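Local coordinates for leucine-rich repeat protein TpLRR (Treponema pallidum, PDB 6MLX) that is of unknown function but, as a secreted, probably periplasmic leucine-rich repeat protein, may serve as a scaffold for binding other molecules, at residues Val35-Gln39 with Pro65-Arg69; Val48-Tyr54 with Ile71-Asp77; Phe186-Val192 with Leu208-Phe214. The contacts are given in a common frame with arbitrary orientation. Residue numbers count along the deposited sequence, not the author numbering.

Interactions 1 and 2 lie near the N-terminal end of the repeat array, interaction 3 on the opposite side of the chain's centre. Interaction 2 joins the same part of two successive repeats: backbone bonds, one beta bridge and a phenylalanine stack. Interaction 1 sets a proline turn against the loop after strand 33-35, with no hydrogen bond across. These two touch where Leu36 CD2 meets Val48 CG2 at 4.0 Å. Interaction 3, about 20 Å from interaction 2 between nearest atoms, packs the chain after helix 199-207 against a repeat through aromatic rings and one hydrogen bond to a tyrosine hydroxyl. Interaction 2 has eight of 14 touching residues buried, interaction 1 three of six, interaction 3 three of 11.

Interaction 1: Val35-Gln39 with Pro65-Arg69; sequences VLPSQ and PSSVR
Val35 ends strand 33-35 and Gln39 starts strand 39-40. Leu36-Ser38 is loop, extended at Leu36 and Pro37 (psi 125° and 140°) and turning at Ser38 (psi -18°). Pro65-Val68 forms a type I turn closed by Val68 N to Pro65 O at 2.9 Å. The nearest CA atoms are those of Ser38 and Pro65, 5.0 Å apart. The Pro65 ring, C-gamma endo, is central. Pro65 CD lies 3.4 Å from Leu36 O and 3.6 Å from Leu36 CB, Pro65 CG 3.6 Å from Pro37 O, and Pro65 CB 3.6 Å from Ser38 CB. Leu36 takes chi1 t and chi2 p, which brings CD2 to 3.9 Å from CG2 of Val68, whose chi1 is t. Here the leucine-rich repeat region meets the N-terminal part of the chain, and Leu36 is buried against Phe11, Val45 and Val48. Ser38 and Ser67 both have chi1 p. Ser67 OG is 3.3 Å from Ser38 O but hydrogen bonds to Val45 O, while Ser38 OG bonds to Glu5.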
loop_
_atom_site.group_PDB
_atom_site.type_symbol
_atom_site.label_atom_id
_atom_site.label_comp_id
_atom_site.label_asym_id
_atom_site.label_seq_id
_atom_site.Cartn_x
_atom_site.Cartn_y
_atom_site.Cartn_z
ATOM N N VAL A 35 9.719 -15.936 2.645
ATOM C CA VAL A 35 9.639 -15.956 1.194
ATOM C C VAL A 35 8.430 -16.824 0.875
ATOM O O VAL A 35 8.501 -18.057 0.938
ATOM C CB VAL A 35 10.911 -16.494 0.533
ATOM C CG1 VAL A 35 10.725 -16.536 -0.981
ATOM C CG2 VAL A 35 12.117 -15.646 0.909
ATOM N N LEU A 36 7.313 -16.175 0.576
ATOM C CA LEU A 36 6.082 -16.884 0.281
ATOM C C LEU A 36 6.278 -17.802 -0.921
ATOM O O LEU A 36 6.683 -17.327 -1.998
ATOM C CB LEU A 36 4.968 -15.893 -0.018
ATOM C CG LEU A 36 3.591 -16.519 0.033
ATOM C CD1 LEU A 36 3.299 -16.817 1.485
ATOM C CD2 LEU A 36 2.546 -15.589 -0.578
ATOM N N PRO A 37 5.986 -19.104 -0.792
ATOM C CA PRO A 37 6.176 -20.017 -1.926
ATOM C C PRO A 37 5.321 -19.604 -3.113
ATOM O O PRO A 37 4.174 -19.183 -2.968
ATOM C CB PRO A 37 5.737 -21.379 -1.365
ATOM C CG PRO A 37 4.748 -21.034 -0.276
ATOM C CD PRO A 37 5.341 -19.775 0.355
ATOM N N SER A 38 5.900 -19.721 -4.303
ATOM C CA SER A 38 5.140 -19.444 -5.511
ATOM C C SER A 38 4.060 -20.480 -5.757
ATOM O O SER A 38 3.134 -20.219 -6.531
ATOM C CB SER A 38 6.084 -19.380 -6.704
ATOM O OG SER A 38 6.902 -20.535 -6.708
ATOM N N GLN A 39 4.166 -21.650 -5.127
ATOM C CA GLN A 39 3.186 -22.711 -5.314
ATOM C C GLN A 39 3.098 -23.570 -4.052
ATOM O O GLN A 39 4.059 -23.673 -3.280
ATOM C CB GLN A 39 3.535 -23.582 -6.542
ATOM C CG GLN A 39 4.906 -24.247 -6.496
ATOM C CD GLN A 39 4.904 -25.551 -5.699
ATOM O OE1 GLN A 39 3.868 -26.208 -5.567
ATOM N NE2 GLN A 39 6.067 -25.921 -5.154
ATOM N N PRO A 65 5.592 -14.035 -4.296
ATOM C CA PRO A 65 5.835 -14.529 -5.657
ATOM C C PRO A 65 4.979 -13.812 -6.687
ATOM O O PRO A 65 3.885 -13.320 -6.392
ATOM C CB PRO A 65 5.421 -15.999 -5.567
ATOM C CG PRO A 65 4.313 -15.988 -4.536
ATOM C CD PRO A 65 4.797 -14.990 -3.497
ATOM N N SER A 66 5.476 -13.818 -7.933
ATOM C CA SER A 66 4.785 -13.149 -9.040
ATOM C C SER A 66 3.356 -13.638 -9.244
ATOM O O SER A 66 2.541 -12.923 -9.849
ATOM C CB SER A 66 5.595 -13.302 -10.325
ATOM O OG SER A 66 6.184 -14.590 -10.384
ATOM N N SER A 67 3.019 -14.821 -8.732
ATOM C CA SER A 67 1.672 -15.361 -8.843
ATOM C C SER A 67 0.660 -14.650 -7.952
ATOM O O SER A 67 -0.548 -14.822 -8.161
ATOM C CB SER A 67 1.706 -16.854 -8.502
ATOM O OG SER A 67 2.552 -17.074 -7.381
ATOM N N VAL A 68 1.097 -13.865 -6.968
ATOM C CA VAL A 68 0.134 -13.230 -6.072
ATOM C C VAL A 68 -0.522 -12.052 -6.778
ATOM O O VAL A 68 0.153 -11.112 -7.215
ATOM C CB VAL A 68 0.790 -12.788 -4.759
ATOM C CG1 VAL A 68 -0.163 -11.869 -4.007
ATOM C CG2 VAL A 68 1.133 -14.004 -3.908
ATOM N N ARG A 69 -1.844 -12.094 -6.875
ATOM C CA ARG A 69 -2.636 -11.084 -7.552
ATOM C C ARG A 69 -3.275 -10.095 -6.591
ATOM O O ARG A 69 -3.603 -8.975 -7.001
ATOM C CB ARG A 69 -3.743 -11.760 -8.369
ATOM C CG ARG A 69 -3.250 -12.692 -9.461
ATOM C CD ARG A 69 -2.846 -11.886 -10.699
ATOM N NE ARG A 69 -2.390 -12.716 -11.821
ATOM C CZ ARG A 69 -1.117 -13.043 -12.062
ATOM N NH1 ARG A 69 -0.144 -12.628 -11.251
ATOM N NH2 ARG A 69 -0.808 -13.811 -13.109
#

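Interaction 2: Val48-Tyr54 with Ile71-Asp77; sequences VATKAFY and IGQHAFD
The two segments run side by side in parallel. CA pairs are Val48-Ile71 at 4.9 Å, Lys51-Ala75 at 4.0 Å and Phe53-Phe76 at 4.9 Å. Ile71 forms a parallel bridge with Val48; both side chains point to the same face. Gly72 N donates to Val48 O at 2.7 Å, and a CB on Gly72 would clash with Thr50 N. Type II turns span Gly72-Ala75 and Ala49-Ala52. Gln73 O accepts from Lys51 N at 3.0 Å; a water links Gln73 N (3.0 Å) to Thr50 OG1 (2.7 Å). This is the side-by-side stacking of successive coils in a leucine-rich repeat solenoid. His74 has chi1 m; its ND1 donates to Asp77 OD2 at 2.7 Å, and its CB lies 3.8 Å from Lys51 CG. Ala75 O accepts from Phe53 N at 2.8 Å. Phe76 and Phe53, both chi1 m, form an offset stack, centroids 4.7 Å apart and planes at 22°. Asp77, chi1 t, places OD2 3.7 Å from Tyr54 CE1.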
loop_
_atom_site.group_PDB
_atom_site.type_symbol
_atom_site.label_atom_id
_atom_site.label_comp_id
_atom_site.label_asym_id
_atom_site.label_seq_id
_atom_site.Cartn_x
_atom_site.Cartn_y
_atom_site.Cartn_z
ATOM N N VAL A 48 -2.923 -13.285 -0.792
ATOM C CA VAL A 48 -2.660 -13.201 0.643
ATOM C C VAL A 48 -3.940 -12.690 1.297
ATOM O O VAL A 48 -4.275 -11.507 1.172
ATOM C CB VAL A 48 -1.468 -12.285 0.965
ATOM C CG1 VAL A 48 -1.270 -12.193 2.482
ATOM C CG2 VAL A 48 -0.201 -12.758 0.281
ATOM N N ALA A 49 -4.646 -13.571 2.009
ATOM C CA ALA A 49 -6.000 -13.291 2.475
ATOM C C ALA A 49 -6.024 -12.281 3.624
ATOM O O ALA A 49 -5.003 -11.945 4.235
ATOM C CB ALA A 49 -6.696 -14.575 2.932
ATOM N N THR A 50 -7.233 -11.800 3.898
ATOM C CA THR A 50 -7.557 -10.939 5.031
ATOM C C THR A 50 -6.790 -11.327 6.293
ATOM O O THR A 50 -6.854 -12.472 6.742
ATOM C CB THR A 50 -9.069 -11.018 5.283
ATOM O OG1 THR A 50 -9.771 -10.385 4.199
ATOM C CG2 THR A 50 -9.442 -10.326 6.580
ATOM N N LYS A 51 -6.034 -10.370 6.852
ATOM C CA LYS A 51 -5.362 -10.500 8.152
ATOM C C LYS A 51 -4.373 -11.670 8.217
ATOM O O LYS A 51 -4.073 -12.174 9.307
ATOM C CB LYS A 51 -6.379 -10.633 9.307
ATOM C CG LYS A 51 -7.338 -9.462 9.478
ATOM C CD LYS A 51 -8.351 -9.673 10.629
ATOM C CE LYS A 51 -8.181 -8.609 11.722
ATOM N NZ LYS A 51 -9.495 -7.957 12.170
ATOM N N ALA A 52 -3.834 -12.118 7.084
ATOM C CA ALA A 52 -3.006 -13.322 7.097
ATOM C C ALA A 52 -1.704 -13.113 7.876
ATOM O O ALA A 52 -1.196 -14.048 8.507
ATOM C CB ALA A 52 -2.719 -13.773 5.664
ATOM N N PHE A 53 -1.137 -11.905 7.845
ATOM C CA PHE A 53 0.049 -11.606 8.645
ATOM C C PHE A 53 -0.266 -10.596 9.740
ATOM O O PHE A 53 0.620 -9.872 10.198
ATOM C CB PHE A 53 1.203 -11.083 7.788
ATOM C CG PHE A 53 1.742 -12.073 6.800
ATOM C CD1 PHE A 53 2.967 -12.682 7.008
ATOM C CD2 PHE A 53 1.034 -12.384 5.655
ATOM C CE1 PHE A 53 3.474 -13.586 6.086
ATOM C CE2 PHE A 53 1.528 -13.283 4.737
ATOM C CZ PHE A 53 2.750 -13.889 4.952
ATOM N N TYR A 54 -1.528 -10.529 10.141
ATOM C CA TYR A 54 -1.974 -9.568 11.135
ATOM C C TYR A 54 -1.164 -9.707 12.426
ATOM O O TYR A 54 -1.076 -10.799 12.999
ATOM C CB TYR A 54 -3.459 -9.793 11.384
ATOM C CG TYR A 54 -4.123 -8.835 12.317
ATOM C CD1 TYR A 54 -4.747 -7.686 11.837
ATOM C CD2 TYR A 54 -4.156 -9.083 13.677
ATOM C CE1 TYR A 54 -5.377 -6.802 12.694
ATOM C CE2 TYR A 54 -4.781 -8.202 14.550
ATOM C CZ TYR A 54 -5.396 -7.069 14.049
ATOM O OH TYR A 54 -6.018 -6.191 14.906
ATOM N N ILE A 71 -3.699 -8.685 -2.319
ATOM C CA ILE A 71 -3.380 -8.616 -0.895
ATOM C C ILE A 71 -4.626 -8.118 -0.171
ATOM O O ILE A 71 -5.079 -6.991 -0.412
ATOM C CB ILE A 71 -2.169 -7.712 -0.617
ATOM C CG1 ILE A 71 -0.922 -8.286 -1.296
ATOM C CG2 ILE A 71 -1.940 -7.543 0.885
ATOM C CD1 ILE A 71 0.310 -7.420 -1.160
ATOM N N GLY A 72 -5.188 -8.965 0.700
ATOM C CA GLY A 72 -6.473 -8.698 1.321
ATOM C C GLY A 72 -6.415 -7.690 2.460
ATOM O O GLY A 72 -5.359 -7.211 2.868
ATOM N N GLN A 73 -7.594 -7.377 2.993
ATOM C CA GLN A 73 -7.701 -6.303 3.974
ATOM C C GLN A 73 -6.927 -6.638 5.248
ATOM O O GLN A 73 -6.888 -7.788 5.691
ATOM C CB GLN A 73 -9.171 -6.030 4.308
ATOM C CG GLN A 73 -9.850 -7.180 5.053
ATOM C CD GLN A 73 -11.049 -6.733 5.869
ATOM O OE1 GLN A 73 -11.852 -5.931 5.406
ATOM N NE2 GLN A 73 -11.181 -7.259 7.096
ATOM N N HIS A 74 -6.282 -5.621 5.818
ATOM C CA HIS A 74 -5.519 -5.769 7.059
ATOM C C HIS A 74 -4.493 -6.902 6.973
ATOM O O HIS A 74 -4.113 -7.472 7.998
ATOM C CB HIS A 74 -6.446 -6.001 8.269
ATOM C CG HIS A 74 -7.409 -4.881 8.553
ATOM N ND1 HIS A 74 -7.117 -3.845 9.416
ATOM C CD2 HIS A 74 -8.676 -4.666 8.128
ATOM C CE1 HIS A 74 -8.152 -3.025 9.483
ATOM N NE2 HIS A 74 -9.107 -3.496 8.704
ATOM N N ALA A 75 -4.033 -7.247 5.758
ATOM C CA ALA A 75 -3.146 -8.407 5.612
ATOM C C ALA A 75 -1.876 -8.268 6.447
ATOM O O ALA A 75 -1.419 -9.237 7.065
ATOM C CB ALA A 75 -2.778 -8.628 4.150
ATOM N N PHE A 76 -1.269 -7.083 6.459
ATOM C CA PHE A 76 -0.065 -6.868 7.254
ATOM C C PHE A 76 -0.276 -5.805 8.320
ATOM O O PHE A 76 0.692 -5.210 8.790
ATOM C CB PHE A 76 1.119 -6.508 6.358
ATOM C CG PHE A 76 1.438 -7.554 5.336
ATOM C CD1 PHE A 76 2.319 -8.580 5.630
ATOM C CD2 PHE A 76 0.856 -7.515 4.079
ATOM C CE1 PHE A 76 2.620 -9.547 4.683
ATOM C CE2 PHE A 76 1.151 -8.473 3.131
ATOM C CZ PHE A 76 2.033 -9.492 3.433
ATOM N N ASP A 77 -1.527 -5.551 8.695
ATOM C CA ASP A 77 -1.849 -4.655 9.799
ATOM C C ASP A 77 -1.066 -5.061 11.045
ATOM O O ASP A 77 -1.141 -6.211 11.486
ATOM C CB ASP A 77 -3.359 -4.716 10.050
ATOM C CG ASP A 77 -3.852 -3.691 11.064
ATOM O OD1 ASP A 77 -3.049 -3.107 11.819
ATOM O OD2 ASP A 77 -5.075 -3.468 11.101
HETATM O O HOH W 1 -9.467 -9.387 1.750
#

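Interaction 3: Phe186-Val192 with Leu208-Phe214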
loop_
_atom_site.group_PDB
_atom_site.type_symbol
_atom_site.label_atom_id
_atom_site.label_comp_id
_atom_site.label_asym_id
_atom_site.label_seq_id
_atom_site.Cartn_x
_atom_site.Cartn_y
_atom_site.Cartn_z
ATOM N N PHE A 186 -11.286 16.871 -5.998
ATOM C CA PHE A 186 -10.784 16.693 -4.647
ATOM C C PHE A 186 -11.893 16.219 -3.720
ATOM O O PHE A 186 -12.976 16.805 -3.680
ATOM C CB PHE A 186 -10.172 17.988 -4.117
ATOM C CG PHE A 186 -9.020 18.507 -4.946
ATOM C CD1 PHE A 186 -9.239 19.396 -5.979
ATOM C CD2 PHE A 186 -7.720 18.119 -4.673
ATOM C CE1 PHE A 186 -8.180 19.888 -6.736
ATOM C CE2 PHE A 186 -6.655 18.606 -5.426
ATOM C CZ PHE A 186 -6.886 19.498 -6.448
ATOM N N GLY A 187 -11.612 15.158 -2.977
ATOM C CA GLY A 187 -12.427 14.808 -1.842
ATOM C C GLY A 187 -12.206 15.786 -0.699
ATOM O O GLY A 187 -11.539 16.814 -0.819
ATOM N N VAL A 188 -12.779 15.431 0.443
ATOM C CA VAL A 188 -12.798 16.303 1.615
ATOM C C VAL A 188 -11.493 16.154 2.394
ATOM O O VAL A 188 -11.038 15.036 2.662
ATOM C CB VAL A 188 -14.013 15.978 2.501
ATOM C CG1 VAL A 188 -13.939 16.725 3.836
ATOM C CG2 VAL A 188 -15.316 16.308 1.754
ATOM N N GLY A 189 -10.904 17.284 2.773
ATOM C CA GLY A 189 -9.734 17.278 3.634
ATOM C C GLY A 189 -8.543 16.533 3.072
ATOM O O GLY A 189 -7.807 15.896 3.833
ATOM N N VAL A 190 -8.337 16.595 1.749
ATOM C CA VAL A 190 -7.241 15.856 1.115
ATOM C C VAL A 190 -5.908 16.149 1.809
ATOM O O VAL A 190 -5.152 15.232 2.150
ATOM C CB VAL A 190 -7.176 16.182 -0.387
ATOM C CG1 VAL A 190 -5.907 15.626 -0.994
ATOM C CG2 VAL A 190 -8.412 15.625 -1.115
ATOM N N PHE A 191 -5.609 17.437 2.037
ATOM C CA PHE A 191 -4.295 17.883 2.493
ATOM C C PHE A 191 -4.305 18.421 3.926
ATOM O O PHE A 191 -3.405 19.191 4.295
ATOM C CB PHE A 191 -3.736 18.952 1.554
ATOM C CG PHE A 191 -3.520 18.480 0.146
ATOM C CD1 PHE A 191 -2.464 17.635 -0.163
ATOM C CD2 PHE A 191 -4.363 18.886 -0.873
ATOM C CE1 PHE A 191 -2.249 17.201 -1.458
ATOM C CE2 PHE A 191 -4.150 18.454 -2.185
ATOM C CZ PHE A 191 -3.093 17.614 -2.474
ATOM N N VAL A 192 -5.291 18.026 4.739
ATOM C CA VAL A 192 -5.313 18.405 6.150
ATOM C C VAL A 192 -4.028 17.948 6.837
ATOM O O VAL A 192 -3.593 16.802 6.683
ATOM C CB VAL A 192 -6.556 17.813 6.837
ATOM C CG1 VAL A 192 -6.417 17.860 8.348
ATOM C CG2 VAL A 192 -7.830 18.540 6.382
ATOM N N LEU A 208 -6.303 24.208 -9.238
ATOM C CA LEU A 208 -7.088 23.051 -9.665
ATOM C C LEU A 208 -8.452 22.965 -8.982
ATOM O O LEU A 208 -9.267 22.121 -9.378
ATOM C CB LEU A 208 -6.303 21.753 -9.422
ATOM C CG LEU A 208 -5.082 21.507 -10.319
ATOM C CD1 LEU A 208 -4.205 20.424 -9.717
ATOM C CD2 LEU A 208 -5.469 21.139 -11.751
ATOM N N GLY A 209 -8.723 23.789 -7.974
ATOM C CA GLY A 209 -10.043 23.868 -7.384
ATOM C C GLY A 209 -10.198 23.324 -5.979
ATOM O O GLY A 209 -11.334 23.198 -5.507
ATOM N N TYR A 210 -9.110 22.984 -5.295
ATOM C CA TYR A 210 -9.216 22.540 -3.914
ATOM C C TYR A 210 -9.689 23.695 -3.044
ATOM O O TYR A 210 -9.165 24.810 -3.149
ATOM C CB TYR A 210 -7.864 22.021 -3.427
ATOM C CG TYR A 210 -7.834 21.440 -2.028
ATOM C CD1 TYR A 210 -8.498 20.251 -1.722
ATOM C CD2 TYR A 210 -7.101 22.051 -1.026
ATOM C CE1 TYR A 210 -8.446 19.706 -0.442
ATOM C CE2 TYR A 210 -7.049 21.526 0.246
ATOM C CZ TYR A 210 -7.713 20.346 0.539
ATOM O OH TYR A 210 -7.637 19.829 1.819
ATOM N N LYS A 211 -10.698 23.435 -2.210
ATOM C CA LYS A 211 -11.196 24.417 -1.254
ATOM C C LYS A 211 -11.030 23.949 0.185
ATOM O O LYS A 211 -11.518 24.625 1.101
ATOM C CB LYS A 211 -12.678 24.751 -1.487
ATOM C CG LYS A 211 -13.208 24.534 -2.882
ATOM C CD LYS A 211 -12.861 25.680 -3.828
ATOM C CE LYS A 211 -13.470 25.412 -5.210
ATOM N NZ LYS A 211 -12.861 26.257 -6.286
ATOM N N GLY A 212 -10.377 22.812 0.415
ATOM C CA GLY A 212 -10.213 22.292 1.759
ATOM C C GLY A 212 -9.049 22.940 2.485
ATOM O O GLY A 212 -8.451 23.918 2.033
ATOM N N GLU A 213 -8.700 22.348 3.622
ATOM C CA GLU A 213 -7.660 22.905 4.480
ATOM C C GLU A 213 -6.292 22.312 4.157
ATOM O O GLU A 213 -6.155 21.104 3.946
ATOM C CB GLU A 213 -7.985 22.657 5.958
ATOM C CG GLU A 213 -9.274 23.327 6.411
ATOM C CD GLU A 213 -9.382 24.748 5.877
ATOM O OE1 GLU A 213 -10.386 25.055 5.172
ATOM O OE2 GLU A 213 -8.442 25.547 6.124
ATOM N N PHE A 214 -5.276 23.173 4.150
ATOM C CA PHE A 214 -3.889 22.736 4.096
ATOM C C PHE A 214 -3.322 22.412 5.467
ATOM O O PHE A 214 -2.179 21.946 5.555
ATOM C CB PHE A 214 -3.025 23.802 3.426
ATOM C CG PHE A 214 -3.172 23.836 1.949
ATOM C CD1 PHE A 214 -3.136 22.660 1.217
ATOM C CD2 PHE A 214 -3.355 25.039 1.283
ATOM C CE1 PHE A 214 -3.267 22.683 -0.153
ATOM C CE2 PHE A 214 -3.486 25.071 -0.087
ATOM C CZ PHE A 214 -3.445 23.893 -0.810
#
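Phe186 ends the short strand 185-186 and points toward the other segment. Tyr210 CB sits over one face of the Phe186 ring, 3.8 Å from its centroid and almost on the normal, a CH-pi contact. The Tyr210 ring also turns an edge to the Phe186 face in an offset edge-to-face pair, centroids 5.3 Å apart and planes at 61°. Phe186 CE1 reaches 3.8 Å from Leu208 CB. Gly187 O lies near the edge of the Tyr210 ring. Gly189 has positive phi, where a side chain would be crowded by Val192, and it opens a type I turn to Val192. Val190 CB packs 3.7 Å from Tyr210 CE1. Phe191 makes the one hydrogen bond between the segments: its N donates to Tyr210 OH at 3.1 Å. That Tyr210 OH in turn donates to Glu213 O at 2.9 Å, so it joins the turn to the final part of the chain. The Phe191 ring sets its edge on the Tyr210 face, centroids 5.3 Å apart and planes at 84°. Phe191 CB is 3.8 Å from Phe214 CD1. Val192 CG2 closes the contact, 4.1 Å from Glu213 CB. On the second segment, Gly209 carries the positive phi of a Schellman motif that ends helix 199-207. Phe191 and Tyr210 both also touch Val205 of that helix, and Phe186 and Phe191 touch Leu163 of strand 162-163. Phe186, Phe191 and Tyr210 form an aromatic cluster between the last coil and the segment after the helix, consistent with a C-terminal cap that probably shields the end of the leucine-rich repeat solenoid core.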